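Local coordinates for molybdopterin biosynthesis moeA protein (Pyrococcus horikoshii, PDB 1WU2) that probably inserts molybdate, or tungstate, into adenylylated molybdopterin in a late step of molybdenum or tungsten cofactor biosynthesis, at the interface of chains A and B. Numbering follows the deposited sequence. Chains: chain A/B, molybdopterin biosynthesis moeA protein.

Contact 1: the interface of chains A and B. Residues chain A 214, 217, 221, 227, 229; chain B 32-33.
B:Arg33, in the short 3-10 helix 32-34, faces A:Gln217 and A:Glu221, which stand one turn apart on helix 212-222 of the other chain. The arginine is the main intruder. Its chi1 of -128° lies away from a staggered position, and a bend at chi2 then sends the chain across the helix side chains at roughly a right angle. The guanidinium passes between two oxygens that lie on opposite sides of its plane. From one side comes the amide oxygen A:Gln217 OE1, 3.1 Å from B:Arg33 NE, but the N-H points elsewhere, so this is a close polar contact and not a hydrogen bond; the amide and guanidinium planes are nearly perpendicular (83°). On the opposite side, the carboxylate oxygen A:Glu221 OE2 stands over B:Arg33 NE at 3.9 Å, a long salt bridge that probably balances the charge without fixing its direction. Both oxygens are carried on chains extended beyond CG. At the guanidinium tip, A:Leu229 from strand 226-233 runs antiparallel alongside, its methyl CD1 4.1 Å from B:Arg33 CZ. Next to the root of the arginine, A:Ile214 CD1 meets the backbone oxygen B:Leu32 O at 4.1 Å; CG1 anti to the backbone N (chi1 -173°) carries that methyl toward the other chain. The patch rests the short 3-10 helix 32-34 of the N-terminal region against the partner's probable molybdopterin-binding domain, and probably helps to hold the MoeA dimer together.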
ATOM      1  N   ILE A 214       0.958  -6.512 -19.177  1.00 28.13           N
ATOM      2  CA  ILE A 214       0.000  -5.805 -18.333  1.00 27.80           C
ATOM      3  C   ILE A 214       0.330  -5.934 -16.840  1.00 27.59           C
ATOM      4  O   ILE A 214       0.090  -5.001 -16.079  1.00 27.53           O
ATOM      5  CB  ILE A 214      -1.459  -6.259 -18.644  1.00 27.76           C
ATOM      6  CG1 ILE A 214      -2.485  -5.395 -17.897  1.00 27.67           C
ATOM      7  CG2 ILE A 214      -1.679  -7.729 -18.295  1.00 27.88           C
ATOM      8  CD1 ILE A 214      -2.362  -3.909 -18.141  1.00 27.63           C
ATOM      9  N   GLN A 217       3.239  -3.579 -16.184  1.00 25.83           N
ATOM     10  CA  GLN A 217       2.780  -2.190 -16.248  1.00 25.93           C
ATOM     11  C   GLN A 217       2.256  -1.757 -14.879  1.00 25.58           C
ATOM     12  O   GLN A 217       2.667  -0.733 -14.351  1.00 25.71           O
ATOM     13  CB  GLN A 217       1.687  -2.013 -17.306  1.00 26.02           C
ATOM     14  CG  GLN A 217       2.219  -1.951 -18.727  1.00 27.05           C
ATOM     15  CD  GLN A 217       1.153  -2.243 -19.770  1.00 28.23           C
ATOM     16  OE1 GLN A 217       0.283  -1.410 -20.026  1.00 29.81           O
ATOM     17  NE2 GLN A 217       1.223  -3.422 -20.377  1.00 28.76           N
ATOM     18  N   GLU A 221       4.013   0.852 -12.095  1.00 25.58           N
ATOM     19  CA  GLU A 221       3.207   1.995 -11.650  1.00 26.06           C
ATOM     20  C   GLU A 221       3.004   1.963 -10.133  1.00 25.79           C
ATOM     21  O   GLU A 221       2.919   3.008  -9.491  1.00 25.89           O
ATOM     22  CB  GLU A 221       1.846   2.028 -12.367  1.00 26.27           C
ATOM     23  CG  GLU A 221       1.941   2.361 -13.854  1.00 27.83           C
ATOM     24  CD  GLU A 221       0.655   2.103 -14.634  1.00 29.94           C
ATOM     25  OE1 GLU A 221      -0.137   1.215 -14.244  1.00 31.13           O
ATOM     26  OE2 GLU A 221       0.435   2.791 -15.658  1.00 31.97           O
ATOM     27  N   PRO A 227       5.630   3.001 -16.943  1.00 32.16           N
ATOM     28  CA  PRO A 227       5.892   1.939 -17.921  1.00 32.73           C
ATOM     29  C   PRO A 227       5.661   2.422 -19.350  1.00 33.46           C
ATOM     30  O   PRO A 227       4.709   3.161 -19.599  1.00 33.47           O
ATOM     31  CB  PRO A 227       4.876   0.861 -17.548  1.00 32.59           C
ATOM     32  CG  PRO A 227       3.748   1.604 -16.950  1.00 32.28           C
ATOM     33  CD  PRO A 227       4.335   2.811 -16.269  1.00 32.03           C
ATOM     34  N   LEU A 229       5.384   0.792 -23.211  1.00 36.94           N
ATOM     35  CA  LEU A 229       5.238  -0.444 -23.971  1.00 37.75           C
ATOM     36  C   LEU A 229       5.889  -0.334 -25.341  1.00 38.53           C
ATOM     37  O   LEU A 229       5.630   0.616 -26.082  1.00 38.54           O
ATOM     38  CB  LEU A 229       3.759  -0.776 -24.175  1.00 37.83           C
ATOM     39  CG  LEU A 229       2.906  -1.085 -22.942  1.00 38.29           C
ATOM     40  CD1 LEU A 229       2.316   0.186 -22.340  1.00 38.68           C
ATOM     41  CD2 LEU A 229       1.801  -2.071 -23.317  1.00 38.42           C
TER
ATOM     42  N   LEU B  32      -8.248  -2.641 -18.680  1.00 37.34           N
ATOM     43  CA  LEU B  32      -7.259  -3.269 -17.792  1.00 37.28           C
ATOM     44  C   LEU B  32      -6.163  -2.289 -17.345  1.00 37.16           C
ATOM     45  O   LEU B  32      -5.642  -2.400 -16.234  1.00 36.90           O
ATOM     46  CB  LEU B  32      -6.605  -4.478 -18.482  1.00 37.21           C
ATOM     47  CG  LEU B  32      -7.198  -5.877 -18.265  1.00 37.33           C
ATOM     48  CD1 LEU B  32      -8.718  -5.870 -18.150  1.00 37.09           C
ATOM     49  CD2 LEU B  32      -6.744  -6.814 -19.382  1.00 37.20           C
ATOM     50  N   ARG B  33      -5.832  -1.335 -18.216  1.00 37.09           N
ATOM     51  CA  ARG B  33      -4.763  -0.364 -17.965  1.00 37.09           C
ATOM     52  C   ARG B  33      -5.030   0.567 -16.777  1.00 36.39           C
ATOM     53  O   ARG B  33      -4.093   1.119 -16.205  1.00 36.33           O
ATOM     54  CB  ARG B  33      -4.493   0.474 -19.225  1.00 37.45           C
ATOM     55  CG  ARG B  33      -3.029   0.517 -19.636  1.00 39.43           C
ATOM     56  CD  ARG B  33      -2.122   1.255 -18.648  1.00 42.04           C
ATOM     57  NE  ARG B  33      -0.755   1.408 -19.150  1.00 44.33           N
ATOM     58  CZ  ARG B  33      -0.377   2.269 -20.099  1.00 46.18           C
ATOM     59  NH1 ARG B  33      -1.257   3.088 -20.673  1.00 46.85           N
ATOM     60  NH2 ARG B  33       0.897   2.317 -20.474  1.00 46.95           N
TER

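Contact 2: the interface of chains A and B. Residues chain A 48-50, 52-53, 55; chain B 203-206.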
ATOM      1  N   PHE A  48       7.009  28.672   8.690  1.00 28.83           N
ATOM      2  CA  PHE A  48       6.031  29.143   9.665  1.00 28.78           C
ATOM      3  C   PHE A  48       6.020  28.270  10.924  1.00 28.84           C
ATOM      4  O   PHE A  48       6.184  27.052  10.844  1.00 28.81           O
ATOM      5  CB  PHE A  48       4.627  29.135   9.047  1.00 28.79           C
ATOM      6  CG  PHE A  48       4.531  29.864   7.729  1.00 28.91           C
ATOM      7  CD1 PHE A  48       4.664  29.177   6.527  1.00 28.50           C
ATOM      8  CD2 PHE A  48       4.293  31.232   7.692  1.00 28.86           C
ATOM      9  CE1 PHE A  48       4.573  29.841   5.313  1.00 28.82           C
ATOM     10  CE2 PHE A  48       4.196  31.907   6.479  1.00 29.14           C
ATOM     11  CZ  PHE A  48       4.336  31.209   5.287  1.00 29.02           C
ATOM     12  N   ASP A  49       5.838  28.911  12.079  1.00 28.93           N
ATOM     13  CA  ASP A  49       5.496  28.229  13.323  1.00 28.95           C
ATOM     14  C   ASP A  49       4.002  27.906  13.317  1.00 28.96           C
ATOM     15  O   ASP A  49       3.183  28.759  12.970  1.00 28.89           O
ATOM     16  CB  ASP A  49       5.779  29.125  14.540  1.00 29.16           C
ATOM     17  CG  ASP A  49       7.251  29.383  14.764  1.00 29.18           C
ATOM     18  OD1 ASP A  49       7.974  28.443  15.141  1.00 30.47           O
ATOM     19  OD2 ASP A  49       7.772  30.507  14.623  1.00 29.78           O
ATOM     20  N   ILE A  50       3.655  26.682  13.703  1.00 28.94           N
ATOM     21  CA  ILE A  50       2.263  26.280  13.895  1.00 28.96           C
ATOM     22  C   ILE A  50       2.123  25.688  15.303  1.00 29.05           C
ATOM     23  O   ILE A  50       2.751  24.675  15.599  1.00 28.79           O
ATOM     24  CB  ILE A  50       1.826  25.245  12.836  1.00 29.06           C
ATOM     25  CG1 ILE A  50       1.943  25.837  11.425  1.00 29.24           C
ATOM     26  CG2 ILE A  50       0.375  24.788  13.100  1.00 28.89           C
ATOM     27  CD1 ILE A  50       1.822  24.817  10.312  1.00 29.56           C
ATOM     28  N   PRO A  52       1.400  29.890  15.348  1.00 29.03           N
ATOM     29  CA  PRO A  52       2.377  30.982  15.234  1.00 29.03           C
ATOM     30  C   PRO A  52       2.697  31.700  16.556  1.00 29.16           C
ATOM     31  O   PRO A  52       3.702  32.414  16.608  1.00 29.26           O
ATOM     32  CB  PRO A  52       1.732  31.934  14.220  1.00 28.97           C
ATOM     33  CG  PRO A  52       0.277  31.644  14.261  1.00 28.93           C
ATOM     34  CD  PRO A  52       0.093  30.247  14.776  1.00 28.88           C
ATOM     35  N   PHE A  53       1.869  31.524  17.589  1.00 29.17           N
ATOM     36  CA  PHE A  53       2.130  32.121  18.906  1.00 29.25           C
ATOM     37  C   PHE A  53       1.664  31.234  20.069  1.00 29.70           C
ATOM     38  O   PHE A  53       0.976  30.235  19.866  1.00 29.50           O
ATOM     39  CB  PHE A  53       1.502  33.521  19.011  1.00 29.10           C
ATOM     40  CG  PHE A  53       0.039  33.569  18.663  1.00 28.10           C
ATOM     41  CD1 PHE A  53      -0.924  33.430  19.647  1.00 27.65           C
ATOM     42  CD2 PHE A  53      -0.372  33.767  17.355  1.00 27.76           C
ATOM     43  CE1 PHE A  53      -2.277  33.484  19.336  1.00 27.50           C
ATOM     44  CE2 PHE A  53      -1.728  33.819  17.035  1.00 27.41           C
ATOM     45  CZ  PHE A  53      -2.678  33.674  18.028  1.00 27.41           C
ATOM     46  N   ARG A  55      -0.616  30.066  22.838  1.00 32.33           N
ATOM     47  CA  ARG A  55      -2.071  30.145  22.962  1.00 32.93           C
ATOM     48  C   ARG A  55      -2.552  29.539  24.269  1.00 33.25           C
ATOM     49  O   ARG A  55      -1.938  28.618  24.797  1.00 33.27           O
ATOM     50  CB  ARG A  55      -2.739  29.371  21.827  1.00 33.16           C
ATOM     51  CG  ARG A  55      -2.362  29.826  20.427  1.00 33.94           C
ATOM     52  CD  ARG A  55      -3.551  30.259  19.590  1.00 34.65           C
ATOM     53  NE  ARG A  55      -3.485  29.782  18.218  1.00 35.59           N
ATOM     54  CZ  ARG A  55      -4.418  30.013  17.301  1.00 36.57           C
ATOM     55  NH1 ARG A  55      -5.506  30.720  17.605  1.00 36.41           N
ATOM     56  NH2 ARG A  55      -4.258  29.533  16.073  1.00 36.82           N
TER
ATOM     57  N   PHE B 203      -3.433  34.544   9.551  1.00 37.96           N
ATOM     58  CA  PHE B 203      -2.645  33.481  10.178  1.00 37.75           C
ATOM     59  C   PHE B 203      -1.971  33.913  11.484  1.00 37.79           C
ATOM     60  O   PHE B 203      -1.964  33.162  12.456  1.00 37.56           O
ATOM     61  CB  PHE B 203      -1.584  32.955   9.204  1.00 37.60           C
ATOM     62  CG  PHE B 203      -0.728  31.862   9.778  1.00 36.64           C
ATOM     63  CD1 PHE B 203       0.612  32.088  10.067  1.00 36.03           C
ATOM     64  CD2 PHE B 203      -1.267  30.612  10.040  1.00 35.84           C
ATOM     65  CE1 PHE B 203       1.401  31.081  10.606  1.00 35.67           C
ATOM     66  CE2 PHE B 203      -0.485  29.602  10.576  1.00 35.78           C
ATOM     67  CZ  PHE B 203       0.852  29.839  10.860  1.00 35.67           C
ATOM     68  N   LYS B 204      -1.405  35.118  11.498  1.00 37.92           N
ATOM     69  CA  LYS B 204      -0.699  35.623  12.677  1.00 38.05           C
ATOM     70  C   LYS B 204      -1.643  36.036  13.810  1.00 38.04           C
ATOM     71  O   LYS B 204      -1.213  36.157  14.956  1.00 38.04           O
ATOM     72  CB  LYS B 204       0.231  36.782  12.303  1.00 38.13           C
ATOM     73  CG  LYS B 204       1.592  36.312  11.792  1.00 38.59           C
ATOM     74  CD  LYS B 204       2.309  37.373  10.962  1.00 39.06           C
ATOM     75  CE  LYS B 204       3.161  38.288  11.833  1.00 39.31           C
ATOM     76  NZ  LYS B 204       4.026  39.200  11.031  1.00 39.61           N
ATOM     77  N   GLU B 205      -2.917  36.253  13.486  1.00 37.97           N
ATOM     78  CA  GLU B 205      -3.936  36.561  14.489  1.00 37.95           C
ATOM     79  C   GLU B 205      -4.560  35.298  15.102  1.00 37.61           C
ATOM     80  O   GLU B 205      -5.248  35.379  16.117  1.00 37.66           O
ATOM     81  CB  GLU B 205      -5.031  37.446  13.880  1.00 38.17           C
ATOM     82  CG  GLU B 205      -4.560  38.850  13.518  1.00 38.87           C
ATOM     83  CD  GLU B 205      -5.565  39.606  12.665  1.00 40.15           C
ATOM     84  OE1 GLU B 205      -6.741  39.717  13.082  1.00 41.20           O
ATOM     85  OE2 GLU B 205      -5.183  40.094  11.576  1.00 40.32           O
ATOM     86  N   GLY B 206      -4.327  34.141  14.485  1.00 37.30           N
ATOM     87  CA  GLY B 206      -4.822  32.872  15.002  1.00 37.03           C
ATOM     88  C   GLY B 206      -5.750  32.096  14.080  1.00 36.75           C
ATOM     89  O   GLY B 206      -6.257  31.045  14.465  1.00 36.60           O
TER
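The ring of B:Phe203 is pushed against the A:Phe48 to A:Pro52 stretch of the other chain and forms the apolar centre. Its CG is anti to the backbone N (chi1 180°), which carries the ring away from the short helix 202-205 toward chain A. A:Pro52 lies over one face, with CG 3.8 Å above the ring plane and displaced toward the rim; A:Pro52 CB is 3.7 Å from B:Phe203 CE1. The ring tip reaches the backbone, B:Phe203 CZ lying 3.3 Å from A:Asp49 O, while A:Phe48 CB and A:Ile50 CG1 add looser contacts around it. Further out, A:Phe53 turns its edge to the end of the helix, with B:Gly206 N in the plane of the ring. A:Phe53 CE2 packs tightly against the backbone oxygen B:Lys204 O at 3.2 Å, and A:Phe53 CZ lies 3.8 Å from B:Gly206 CA. At the polar rim, A:Arg55 bends at chi2 and chi3 and grips one carbonyl oxygen end-on with both terminal nitrogens. A:Arg55 NH1 donates to B:Gly206 O at 3.2 Å, on a lone pair in the carbonyl plane, and A:Arg55 NH2 donates to B:Gly206 O at 3.0 Å from above that plane. The guanidinium charge probably suits this carbonyl, which follows the C-terminal end of helix 202-205. A leucine in place of A:Arg55 would probably leave the B:Gly206 carbonyl without these two donors and the turn freer to shift. The site docks a loop of the N-terminal region onto the partner's probable molybdopterin-binding domain, adding to dimer assembly.

Contact 1 and contact 2 lie about 46 Å apart, between the centres of their C-alpha atoms, and have no residue in common. They run in opposite senses: in contact 1 chain B supplies the N-terminal region and chain A the probable molybdopterin-binding domain, whereas in contact 2 these roles are exchanged. The two-fold axis gives each a twin, so every chain both offers its N-terminal region and receives that of its partner. Such reciprocal, widely spaced attachments suit the elongated MoeA dimer and would probably resist rocking of one subunit against the other better than either patch could alone.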